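Local coordinates for protein homospermidine synthase (Legionella pneumophila subsp. pneumophila str. Philadelphia 1, PDB 2PH5) that probably catalyses formation of the polyamine homospermidine and is found here with NAD bound, at residues A[247-252]-A[465-470]; A[352-357]-A[378-383]; A[368-373]-A[440-445]; A[229-234]-A[289-294]. All blocks are in the same frame, centred on the assembly; numbering follows the deposited sequence.

Interaction 1: A[247-252]-A[465-470]; sequences EAHWPH and QFFNIR
H249 lays its imidazole over the F467 ring as an offset stack, centroids of the two rings 4.2 Å apart and planes at 15°. F467 CG stands over the rim of the imidazole and H249 ND1 over the rim of the phenyl ring. F467 CB adds a CH-pi contact on the imidazole, 3.8 Å from the centroid of the H249 ring. A hydrogen bond from H249 NE2 to D459 fixes the rotation of the imidazole. Q465, the N-cap residue of helix 466-469, bends back at chi2 and brings its amide group to the backbone of A248 and the edge of the H249 ring; the orientation of that amide is doubtful. E247, bent at chi2 (-66°), offers the syn lone pair of OE2 to the backbone of the first helical turn: F466 N donates to E247 OE2 at 2.9 Å and a nearly straight 167°. Its other oxygen, OE1, bonds to T316. Further along, P251 CG meets the edge of the phenyl ring at F466 CD1, 4.0 Å away. The arrangement is that of a loop carboxylate holding the N terminus of a short helix, and here it joins the C-terminal helix 466-469 to the loop between strands 238-242 and 254-255.

Interaction 2: A[352-357]-A[378-383]; sequences IIDGCD and SIQEAR
G355 and I379 make the backbone link: I379 N donates to G355 O at 3.0 Å, nearly straight (165°), just where the chain turns into the helix. Beside it C356 and S378 form an antiparallel, non-hydrogen-bonded pair with their side chains on one face of the sheet. Two side chains reach across with polar ends. R383, extended from CG to NE, presents the edge of its guanidinium to the carbonyl oxygen of I352: R383 NH2 to I352 O is 2.8 Å, in the guanidinium and carbonyl planes, and NH1 adds a weak bond to the same oxygen. Q380 NE2 donates to D354 OD2 at 3.0 Å, meeting it on the anti side with amide and carboxylate planes 89° apart, and a water lies between D354 OD2 and Q380 OE1. The arrangement is a strand running into a helix N-cap: strand 370-378 ends at S378, whose OG accepts from E381 N at 3.2 Å, while strand 352-364 runs beside it in the mixed sheet and holds the first helical turn. Among apolar groups, I352 and I379 reach toward each other tip to tip; I352 CD1 comes unusually close to I379 CG1, and with I352 CG1 far from a staggered position (chi1 114°) the exact spacing is doubtful. I379 CG1 also lies over the centre of the R383 guanidinium. Outside the pair, I352 packs on Q211 and T213 of strand 202-213.

Interaction 3: A[368-373]-A[440-445]; sequences RGAYWY and YYTDWT. With SO4 (sulfate ion), chain B.
Y371 drives the edge of its ring into the face of Y441, an edge-to-face pair with ring centroids 4.6 Å apart and planes at 56°. Y371 CD1 does the touching: it stands over the centre of the Y441 ring, with Y441 CZ 3.5 Å from it. R368 CB approaches the same ring obliquely, 3.4 Å from Y441 CE1, before its chain bends at chi2 and chi3 and carries the guanidinium off to a sulfate ion, probably from the crystallisation liquor, to which R368 NH1 makes a weak hydrogen bond. On the other face of the sheet W372 and Y440 lie side by side and point the same way, W372 CE3 3.6 Å from Y440 CD1. A370 CB packs against the methyl CG2 of T442 on this face too. Between these two layers of side chains runs the antiparallel ladder. W372 and Y440 exchange two bonds, W372 N to Y440 O at 2.8 Å and Y440 N to W372 O at 2.7 Å; T442 N donates to A370 O at 3.0 Å, and the return bond from A370 N is weak. Past the ladder, T442 OG1, anti to the backbone N (chi1 173°), accepts from W444 N at 3.0 Å and makes an ST turn. The tyrosine pair is anchored from outside, Y371 OH by N173 and Y441 OH by D177, at and just beyond the C-terminal end of helix 158-176, which packs on Y371. This is an antiparallel pairing at the margin of the mixed sheet, where 436-442 is the outermost strand within the chain.

Interaction 4: A[229-234]-A[289-294]; sequences NGLILE and FLITHA
E234 stretches its carboxylate over the imidazole of H293, with CD 4.0 Å above the plane of the H293 ring, offset toward the rim, and the two flat groups turned 51° against each other. E234 OE1 comes nearest H293 NE2, 3.6 Å away, and the tilted carboxylate sits over one face of the ring near its NE2 side. The same oxygen touches the branch methyl of I291: E234 OE1 to I291 CG2 is 3.5 Å, the two side chains crossing at about a right angle. With CG anti to the carbonyl carbon (chi1 -81°) and the chain extended beyond it, the carboxylate is carried out to H293. One turn earlier, L231 CD1 reaches I291 CG1 at 4.2 Å, an apolar contact that continues through W226, F222 and Y321 around the leucine. The contact thus sets the C-terminal half of helix 228-236 against the irregular link between strand 286-289 and helix 295-302, beside the NAD site of the enzyme. The side chain of H293 comes within about 4 Å of those of N159 and P160, both NAD-binding residues, and the side chain of E234 lies about 6 Å from the bound NAD. Within the link, L290 is the centre of an inverse gamma turn, and I291 N makes a weak bond to F289 O that closes it. The carbonyl of E234, near the C-terminal end of the helix, accepts a hydrogen bond from S271 OG. T292 OG1 also lies 3.5 Å from E234 O, but that bond is weak and unsettled, because Q237 OE1 competes for the same proton.

Overall arrangement
From the N terminus, helix 228-236 opens interaction 4. Before that loop closes at 289-294, segment 247-252 has opened interaction 1, so the two cross; they also touch, F466 CZ lying 3.9 Å from L290 CD2. Interaction 1 then spans a long stretch until the C-terminal helix returns at 465-470. Within that stretch lie interactions 2 and 3, both after interaction 4 has closed. They cross each other: strand 352-364 opens interaction 2, segment 368-373 opens interaction 3, then 378-383 closes the former and 440-445 the latter. Both involve neighbouring strands of the mixed sheet, one at the start of helix 379-385, the other at strand 436-442.

Interaction 1: A[247-252]-A[465-470]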
# COMPACT_ATOMS: atom_id res chain seq x y z
N GLU A 247 -28.91 0.83 -10.24
CA GLU A 247 -27.83 1.69 -10.72
C GLU A 247 -28.33 2.72 -11.70
O GLU A 247 -28.97 2.39 -12.71
CB GLU A 247 -26.73 0.86 -11.40
CG GLU A 247 -26.07 -0.19 -10.52
CD GLU A 247 -25.25 0.40 -9.37
OE1 GLU A 247 -24.67 -0.40 -8.61
OE2 GLU A 247 -25.20 1.64 -9.23
N ALA A 248 -28.03 3.98 -11.41
CA ALA A 248 -28.47 5.09 -12.24
C ALA A 248 -27.31 5.82 -12.90
O ALA A 248 -27.51 6.84 -13.56
CB ALA A 248 -29.30 6.06 -11.40
N HIS A 249 -26.10 5.30 -12.72
CA HIS A 249 -24.89 5.92 -13.29
C HIS A 249 -24.08 4.91 -14.09
O HIS A 249 -24.02 3.73 -13.74
CB HIS A 249 -24.03 6.48 -12.15
CG HIS A 249 -24.70 7.57 -11.38
ND1 HIS A 249 -24.62 8.90 -11.75
CD2 HIS A 249 -25.48 7.54 -10.27
CE1 HIS A 249 -25.32 9.63 -10.90
NE2 HIS A 249 -25.85 8.83 -9.99
N TRP A 250 -23.45 5.34 -15.17
CA TRP A 250 -22.66 4.41 -15.98
C TRP A 250 -21.18 4.79 -15.92
O TRP A 250 -20.80 5.86 -16.38
CB TRP A 250 -23.19 4.40 -17.42
CG TRP A 250 -22.47 3.46 -18.32
CD1 TRP A 250 -21.46 3.77 -19.19
CD2 TRP A 250 -22.64 2.04 -18.40
NE1 TRP A 250 -21.00 2.63 -19.81
CE2 TRP A 250 -21.70 1.56 -19.34
CE3 TRP A 250 -23.50 1.13 -17.76
CZ2 TRP A 250 -21.59 0.20 -19.66
CZ3 TRP A 250 -23.39 -0.22 -18.08
CH2 TRP A 250 -22.44 -0.67 -19.02
N PRO A 251 -20.33 3.92 -15.36
CA PRO A 251 -18.90 4.20 -15.25
C PRO A 251 -18.28 4.62 -16.59
O PRO A 251 -18.55 4.00 -17.61
CB PRO A 251 -18.32 2.87 -14.74
CG PRO A 251 -19.47 2.24 -14.02
CD PRO A 251 -20.63 2.54 -14.93
N HIS A 252 -17.47 5.67 -16.57
CA HIS A 252 -16.83 6.16 -17.79
C HIS A 252 -16.02 5.10 -18.51
O HIS A 252 -16.03 5.03 -19.74
CB HIS A 252 -15.93 7.36 -17.47
CG HIS A 252 -14.86 7.05 -16.47
ND1 HIS A 252 -15.13 6.82 -15.14
CD2 HIS A 252 -13.52 6.89 -16.61
CE1 HIS A 252 -14.01 6.53 -14.50
NE2 HIS A 252 -13.02 6.57 -15.37
N GLN A 465 -25.57 3.77 -4.67
CA GLN A 465 -25.24 3.84 -6.09
C GLN A 465 -23.75 3.57 -6.29
O GLN A 465 -22.92 4.13 -5.56
CB GLN A 465 -25.56 5.23 -6.66
CG GLN A 465 -27.04 5.49 -6.85
CD GLN A 465 -27.59 4.82 -8.09
OE1 GLN A 465 -28.69 4.26 -8.07
NE2 GLN A 465 -26.85 4.88 -9.18
N PHE A 466 -23.41 2.75 -7.27
CA PHE A 466 -22.01 2.43 -7.53
C PHE A 466 -21.21 3.73 -7.70
O PHE A 466 -20.02 3.80 -7.36
CB PHE A 466 -21.88 1.55 -8.78
CG PHE A 466 -20.49 1.01 -8.99
CD1 PHE A 466 -19.76 1.37 -10.12
CD2 PHE A 466 -19.91 0.15 -8.05
CE1 PHE A 466 -18.47 0.89 -10.31
CE2 PHE A 466 -18.62 -0.33 -8.24
CZ PHE A 466 -17.90 0.04 -9.37
N PHE A 467 -21.87 4.76 -8.19
CA PHE A 467 -21.25 6.07 -8.39
C PHE A 467 -20.63 6.58 -7.07
O PHE A 467 -19.61 7.27 -7.09
CB PHE A 467 -22.32 7.05 -8.90
CG PHE A 467 -21.78 8.36 -9.39
CD1 PHE A 467 -21.08 8.43 -10.59
CD2 PHE A 467 -22.02 9.52 -8.68
CE1 PHE A 467 -20.61 9.66 -11.06
CE2 PHE A 467 -21.56 10.75 -9.15
CZ PHE A 467 -20.86 10.82 -10.34
N ASN A 468 -21.25 6.24 -5.93
CA ASN A 468 -20.74 6.66 -4.62
C ASN A 468 -19.74 5.68 -4.01
O ASN A 468 -18.86 6.07 -3.25
CB ASN A 468 -21.88 6.85 -3.61
CG ASN A 468 -22.88 7.90 -4.03
OD1 ASN A 468 -22.53 9.03 -4.37
ND2 ASN A 468 -24.16 7.52 -4.00
N ILE A 469 -19.90 4.40 -4.33
CA ILE A 469 -19.03 3.37 -3.78
C ILE A 469 -17.64 3.34 -4.41
O ILE A 469 -16.63 3.25 -3.71
CB ILE A 469 -19.72 2.00 -3.87
CG1 ILE A 469 -20.96 2.02 -2.96
CG2 ILE A 469 -18.76 0.88 -3.44
CD1 ILE A 469 -21.98 0.94 -3.25
N ARG A 470 -17.57 3.42 -5.74
CA ARG A 470 -16.27 3.41 -6.39
C ARG A 470 -15.48 4.67 -6.05
O ARG A 470 -15.94 5.79 -6.26
CB ARG A 470 -16.40 3.32 -7.90
CG ARG A 470 -15.05 3.21 -8.55
CD ARG A 470 -15.13 3.51 -10.00
NE ARG A 470 -13.84 3.41 -10.65
CZ ARG A 470 -13.70 3.38 -11.97
NH1 ARG A 470 -12.50 3.28 -12.52
NH2 ARG A 470 -14.78 3.43 -12.74

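Interaction 2: A[352-357]-A[378-383]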
# COMPACT_ATOMS: atom_id res chain seq x y z
N ILE A 352 2.98 -15.75 10.80
CA ILE A 352 2.02 -14.77 11.27
C ILE A 352 1.89 -14.89 12.79
O ILE A 352 1.77 -15.98 13.33
CB ILE A 352 0.63 -14.90 10.57
CG1 ILE A 352 -0.44 -15.32 11.56
CG2 ILE A 352 0.69 -15.89 9.42
CD1 ILE A 352 -1.80 -15.08 11.03
N ILE A 353 1.93 -13.75 13.47
CA ILE A 353 1.87 -13.73 14.92
C ILE A 353 0.56 -13.22 15.52
O ILE A 353 0.26 -13.50 16.67
CB ILE A 353 3.03 -12.88 15.47
CG1 ILE A 353 2.78 -11.40 15.14
CG2 ILE A 353 4.33 -13.37 14.87
CD1 ILE A 353 3.94 -10.47 15.45
N ASP A 354 -0.21 -12.47 14.75
CA ASP A 354 -1.46 -11.92 15.26
C ASP A 354 -2.40 -11.63 14.11
O ASP A 354 -2.03 -11.74 12.93
CB ASP A 354 -1.15 -10.62 16.02
CG ASP A 354 -2.30 -10.15 16.89
OD1 ASP A 354 -2.43 -8.93 17.07
OD2 ASP A 354 -3.06 -10.99 17.41
N GLY A 355 -3.64 -11.27 14.43
CA GLY A 355 -4.60 -10.93 13.40
C GLY A 355 -5.71 -11.92 13.12
O GLY A 355 -5.77 -13.00 13.71
N CYS A 356 -6.60 -11.55 12.21
CA CYS A 356 -7.71 -12.41 11.88
C CYS A 356 -8.21 -12.15 10.46
O CYS A 356 -7.81 -11.19 9.81
CB CYS A 356 -8.84 -12.21 12.88
SG CYS A 356 -9.52 -10.55 12.88
N ASP A 357 -9.10 -13.01 10.00
CA ASP A 357 -9.64 -12.87 8.66
C ASP A 357 -11.16 -12.73 8.76
O ASP A 357 -11.84 -13.65 9.22
CB ASP A 357 -9.28 -14.10 7.83
CG ASP A 357 -9.47 -13.88 6.34
OD1 ASP A 357 -10.42 -13.16 5.96
OD2 ASP A 357 -8.68 -14.43 5.54
N SER A 378 -9.70 -15.60 14.02
CA SER A 378 -8.36 -15.11 14.32
C SER A 378 -7.40 -16.26 14.13
O SER A 378 -7.80 -17.43 14.13
CB SER A 378 -8.28 -14.63 15.76
OG SER A 378 -8.39 -15.72 16.65
N ILE A 379 -6.12 -15.93 13.99
CA ILE A 379 -5.08 -16.93 13.81
C ILE A 379 -4.96 -17.80 15.06
O ILE A 379 -4.68 -19.00 14.97
CB ILE A 379 -3.72 -16.25 13.49
CG1 ILE A 379 -2.65 -17.33 13.24
CG2 ILE A 379 -3.30 -15.32 14.62
CD1 ILE A 379 -2.92 -18.17 12.02
N GLN A 380 -5.19 -17.21 16.23
CA GLN A 380 -5.10 -17.95 17.49
C GLN A 380 -6.14 -19.07 17.57
O GLN A 380 -5.82 -20.22 17.88
CB GLN A 380 -5.24 -17.00 18.69
CG GLN A 380 -4.04 -16.08 18.91
CD GLN A 380 -4.16 -14.74 18.18
OE1 GLN A 380 -4.86 -14.63 17.17
NE2 GLN A 380 -3.48 -13.73 18.68
N GLU A 381 -7.39 -18.73 17.29
CA GLU A 381 -8.42 -19.75 17.34
C GLU A 381 -8.19 -20.81 16.25
O GLU A 381 -8.39 -22.01 16.48
CB GLU A 381 -9.80 -19.11 17.20
CG GLU A 381 -10.90 -20.13 17.05
CD GLU A 381 -12.25 -19.63 17.54
OE1 GLU A 381 -12.42 -18.40 17.73
OE2 GLU A 381 -13.14 -20.49 17.73
N ALA A 382 -7.73 -20.37 15.08
CA ALA A 382 -7.48 -21.28 13.97
C ALA A 382 -6.39 -22.29 14.30
O ALA A 382 -6.42 -23.43 13.83
CB ALA A 382 -7.10 -20.49 12.73
N ARG A 383 -5.42 -21.88 15.11
CA ARG A 383 -4.32 -22.77 15.47
C ARG A 383 -4.72 -23.79 16.53
O ARG A 383 -4.16 -24.88 16.59
CB ARG A 383 -3.11 -21.97 15.94
CG ARG A 383 -2.27 -21.47 14.79
CD ARG A 383 -1.22 -20.47 15.23
NE ARG A 383 -0.42 -20.04 14.09
CZ ARG A 383 0.33 -18.94 14.05
NH1 ARG A 383 0.38 -18.14 15.11
NH2 ARG A 383 1.03 -18.65 12.96
O HOH W 1 -5.73 -11.77 16.70

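Interaction 3: A[368-373]-A[440-445]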
# COMPACT_ATOMS: atom_id res chain seq x y z
N ARG A 368 -33.64 -1.48 7.66
CA ARG A 368 -32.98 -1.78 8.93
C ARG A 368 -31.54 -1.26 8.94
O ARG A 368 -30.95 -1.06 10.00
CB ARG A 368 -32.94 -3.29 9.19
CG ARG A 368 -34.28 -4.01 9.17
CD ARG A 368 -35.07 -3.74 10.42
NE ARG A 368 -34.32 -4.01 11.64
CZ ARG A 368 -34.83 -3.86 12.86
NH1 ARG A 368 -36.08 -3.44 13.00
NH2 ARG A 368 -34.10 -4.11 13.94
N GLY A 369 -30.98 -1.07 7.75
CA GLY A 369 -29.61 -0.60 7.62
C GLY A 369 -28.73 -1.64 6.95
O GLY A 369 -29.18 -2.77 6.70
N ALA A 370 -27.49 -1.29 6.64
CA ALA A 370 -26.61 -2.26 6.00
C ALA A 370 -26.41 -3.42 6.96
O ALA A 370 -26.31 -3.23 8.17
CB ALA A 370 -25.27 -1.63 5.66
N TYR A 371 -26.36 -4.63 6.41
CA TYR A 371 -26.20 -5.85 7.19
C TYR A 371 -25.00 -6.67 6.70
O TYR A 371 -24.84 -6.90 5.50
CB TYR A 371 -27.46 -6.69 7.07
CG TYR A 371 -27.50 -7.88 7.99
CD1 TYR A 371 -27.79 -7.73 9.35
CD2 TYR A 371 -27.29 -9.17 7.51
CE1 TYR A 371 -27.88 -8.82 10.20
CE2 TYR A 371 -27.37 -10.27 8.35
CZ TYR A 371 -27.66 -10.09 9.69
OH TYR A 371 -27.75 -11.18 10.52
N TRP A 372 -24.17 -7.10 7.64
CA TRP A 372 -23.00 -7.90 7.32
C TRP A 372 -23.06 -9.20 8.09
O TRP A 372 -23.14 -9.20 9.32
CB TRP A 372 -21.72 -7.17 7.70
CG TRP A 372 -20.46 -7.84 7.23
CD1 TRP A 372 -19.74 -7.53 6.10
CD2 TRP A 372 -19.75 -8.90 7.88
NE1 TRP A 372 -18.62 -8.33 6.02
CE2 TRP A 372 -18.60 -9.18 7.10
CE3 TRP A 372 -19.97 -9.65 9.05
CZ2 TRP A 372 -17.68 -10.16 7.45
CZ3 TRP A 372 -19.05 -10.63 9.40
CH2 TRP A 372 -17.91 -10.88 8.60
N TYR A 373 -23.03 -10.32 7.37
CA TYR A 373 -23.06 -11.62 7.99
C TYR A 373 -21.86 -12.40 7.48
O TYR A 373 -21.63 -12.46 6.28
CB TYR A 373 -24.35 -12.35 7.63
CG TYR A 373 -24.50 -13.67 8.33
CD1 TYR A 373 -23.87 -14.81 7.84
CD2 TYR A 373 -25.24 -13.78 9.50
CE1 TYR A 373 -23.97 -16.02 8.49
CE2 TYR A 373 -25.35 -15.00 10.18
CZ TYR A 373 -24.72 -16.11 9.67
OH TYR A 373 -24.84 -17.34 10.28
N TYR A 440 -24.41 -8.36 11.58
CA TYR A 440 -24.17 -7.07 12.20
C TYR A 440 -24.82 -5.98 11.36
O TYR A 440 -24.59 -5.88 10.15
CB TYR A 440 -22.68 -6.79 12.32
CG TYR A 440 -21.88 -7.88 12.98
CD1 TYR A 440 -21.49 -9.02 12.28
CD2 TYR A 440 -21.48 -7.76 14.32
CE1 TYR A 440 -20.72 -10.01 12.87
CE2 TYR A 440 -20.71 -8.74 14.93
CZ TYR A 440 -20.33 -9.87 14.19
OH TYR A 440 -19.54 -10.83 14.79
N TYR A 441 -25.62 -5.15 12.02
CA TYR A 441 -26.30 -4.04 11.39
C TYR A 441 -25.43 -2.80 11.59
O TYR A 441 -24.67 -2.72 12.55
CB TYR A 441 -27.66 -3.80 12.06
CG TYR A 441 -28.76 -4.71 11.55
CD1 TYR A 441 -29.31 -4.52 10.28
CD2 TYR A 441 -29.24 -5.77 12.32
CE1 TYR A 441 -30.30 -5.37 9.79
CE2 TYR A 441 -30.23 -6.63 11.83
CZ TYR A 441 -30.75 -6.42 10.56
OH TYR A 441 -31.70 -7.28 10.06
N THR A 442 -25.53 -1.85 10.67
CA THR A 442 -24.77 -0.61 10.79
C THR A 442 -25.43 0.51 10.03
O THR A 442 -26.07 0.29 9.00
CB THR A 442 -23.33 -0.75 10.25
OG1 THR A 442 -22.72 0.54 10.26
CG2 THR A 442 -23.34 -1.29 8.83
N ASP A 443 -25.27 1.73 10.55
CA ASP A 443 -25.83 2.93 9.95
C ASP A 443 -24.86 3.52 8.94
O ASP A 443 -25.05 4.63 8.45
CB ASP A 443 -26.15 3.97 11.03
CG ASP A 443 -24.92 4.37 11.85
OD1 ASP A 443 -25.06 5.24 12.73
OD2 ASP A 443 -23.83 3.82 11.61
N TRP A 444 -23.80 2.78 8.65
CA TRP A 444 -22.79 3.24 7.70
C TRP A 444 -23.30 3.24 6.26
O TRP A 444 -24.11 2.40 5.87
CB TRP A 444 -21.57 2.32 7.75
CG TRP A 444 -20.68 2.47 6.55
CD1 TRP A 444 -19.63 3.34 6.42
CD2 TRP A 444 -20.79 1.79 5.29
NE1 TRP A 444 -19.09 3.24 5.16
CE2 TRP A 444 -19.78 2.30 4.45
CE3 TRP A 444 -21.65 0.80 4.79
CZ2 TRP A 444 -19.61 1.86 3.13
CZ3 TRP A 444 -21.48 0.36 3.47
CH2 TRP A 444 -20.46 0.89 2.66
N THR A 445 -22.81 4.19 5.47
CA THR A 445 -23.13 4.26 4.04
C THR A 445 -21.90 4.91 3.42
O THR A 445 -21.15 5.58 4.10
CB THR A 445 -24.35 5.15 3.71
OG1 THR A 445 -23.91 6.48 3.43
CG2 THR A 445 -25.34 5.17 4.86
S SO4 B . -37.94 -2.01 15.11
O1 SO4 B . -38.79 -1.49 16.19
O2 SO4 B . -38.37 -1.42 13.82
O3 SO4 B . -38.06 -3.48 15.05
O4 SO4 B . -36.54 -1.63 15.37

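Interaction 4: A[229-234]-A[289-294]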
# COMPACT_ATOMS: atom_id res chain seq x y z
N ASN A 229 -0.09 -16.42 -6.51
CA ASN A 229 -0.49 -16.37 -7.92
C ASN A 229 -1.99 -16.19 -8.11
O ASN A 229 -2.42 -15.53 -9.05
CB ASN A 229 0.00 -17.60 -8.68
CG ASN A 229 1.32 -17.35 -9.38
OD1 ASN A 229 1.44 -16.41 -10.18
ND2 ASN A 229 2.31 -18.18 -9.09
N GLY A 230 -2.79 -16.78 -7.23
CA GLY A 230 -4.22 -16.62 -7.35
C GLY A 230 -4.58 -15.14 -7.21
O GLY A 230 -5.31 -14.59 -8.04
N LEU A 231 -4.05 -14.48 -6.19
CA LEU A 231 -4.34 -13.07 -5.99
C LEU A 231 -3.82 -12.21 -7.15
O LEU A 231 -4.53 -11.33 -7.64
CB LEU A 231 -3.76 -12.57 -4.67
CG LEU A 231 -3.99 -11.10 -4.32
CD1 LEU A 231 -5.49 -10.79 -4.22
CD2 LEU A 231 -3.30 -10.82 -3.00
N ILE A 232 -2.60 -12.47 -7.58
CA ILE A 232 -1.99 -11.74 -8.68
C ILE A 232 -2.84 -11.84 -9.95
O ILE A 232 -3.18 -10.81 -10.56
CB ILE A 232 -0.58 -12.29 -8.98
CG1 ILE A 232 0.33 -12.02 -7.78
CG2 ILE A 232 -0.03 -11.66 -10.25
CD1 ILE A 232 1.71 -12.61 -7.92
N LEU A 233 -3.17 -13.06 -10.34
CA LEU A 233 -3.97 -13.30 -11.54
C LEU A 233 -5.31 -12.55 -11.45
O LEU A 233 -5.70 -11.85 -12.39
CB LEU A 233 -4.22 -14.81 -11.73
CG LEU A 233 -4.66 -15.23 -13.14
CD1 LEU A 233 -3.43 -15.19 -14.06
CD2 LEU A 233 -5.25 -16.64 -13.14
N GLU A 234 -6.01 -12.68 -10.33
CA GLU A 234 -7.28 -11.98 -10.15
C GLU A 234 -7.12 -10.46 -10.27
O GLU A 234 -7.91 -9.79 -10.93
CB GLU A 234 -7.89 -12.34 -8.80
CG GLU A 234 -8.62 -13.67 -8.82
CD GLU A 234 -8.79 -14.27 -7.43
OE1 GLU A 234 -8.92 -13.50 -6.44
OE2 GLU A 234 -8.79 -15.53 -7.34
N PHE A 289 -10.07 -3.69 -2.55
CA PHE A 289 -9.78 -3.83 -3.97
C PHE A 289 -10.97 -4.54 -4.59
O PHE A 289 -11.50 -5.49 -4.00
CB PHE A 289 -8.52 -4.67 -4.20
CG PHE A 289 -7.24 -4.00 -3.79
CD1 PHE A 289 -6.80 -4.09 -2.47
CD2 PHE A 289 -6.51 -3.25 -4.70
CE1 PHE A 289 -5.64 -3.44 -2.06
CE2 PHE A 289 -5.35 -2.60 -4.31
CZ PHE A 289 -4.91 -2.69 -2.99
N LEU A 290 -11.40 -4.08 -5.76
CA LEU A 290 -12.52 -4.70 -6.45
C LEU A 290 -12.03 -5.90 -7.28
O LEU A 290 -12.25 -5.97 -8.49
CB LEU A 290 -13.23 -3.66 -7.33
CG LEU A 290 -14.48 -3.98 -8.18
CD1 LEU A 290 -15.34 -5.05 -7.57
CD2 LEU A 290 -15.26 -2.68 -8.34
N ILE A 291 -11.35 -6.81 -6.59
CA ILE A 291 -10.81 -8.03 -7.17
C ILE A 291 -11.93 -8.85 -7.78
O ILE A 291 -12.96 -9.07 -7.15
CB ILE A 291 -10.09 -8.90 -6.10
CG1 ILE A 291 -8.57 -8.71 -6.20
CG2 ILE A 291 -10.37 -10.37 -6.32
CD1 ILE A 291 -8.12 -7.32 -5.97
N THR A 292 -11.72 -9.32 -9.00
CA THR A 292 -12.73 -10.11 -9.71
C THR A 292 -12.89 -11.52 -9.13
O THR A 292 -12.03 -12.01 -8.41
CB THR A 292 -12.32 -10.23 -11.17
OG1 THR A 292 -11.14 -11.05 -11.27
CG2 THR A 292 -12.00 -8.86 -11.75
N HIS A 293 -14.02 -12.17 -9.45
CA HIS A 293 -14.25 -13.56 -9.02
C HIS A 293 -15.25 -14.32 -9.88
O HIS A 293 -15.89 -13.75 -10.78
CB HIS A 293 -14.67 -13.62 -7.55
CG HIS A 293 -13.63 -14.21 -6.64
ND1 HIS A 293 -13.26 -15.54 -6.69
CD2 HIS A 293 -12.88 -13.65 -5.66
CE1 HIS A 293 -12.34 -15.77 -5.78
NE2 HIS A 293 -12.09 -14.64 -5.14
N ALA A 294 -15.39 -15.61 -9.61
CA ALA A 294 -16.29 -16.46 -10.39
C ALA A 294 -17.74 -16.33 -9.97
O ALA A 294 -18.62 -16.07 -10.80
CB ALA A 294 -15.84 -17.91 -10.29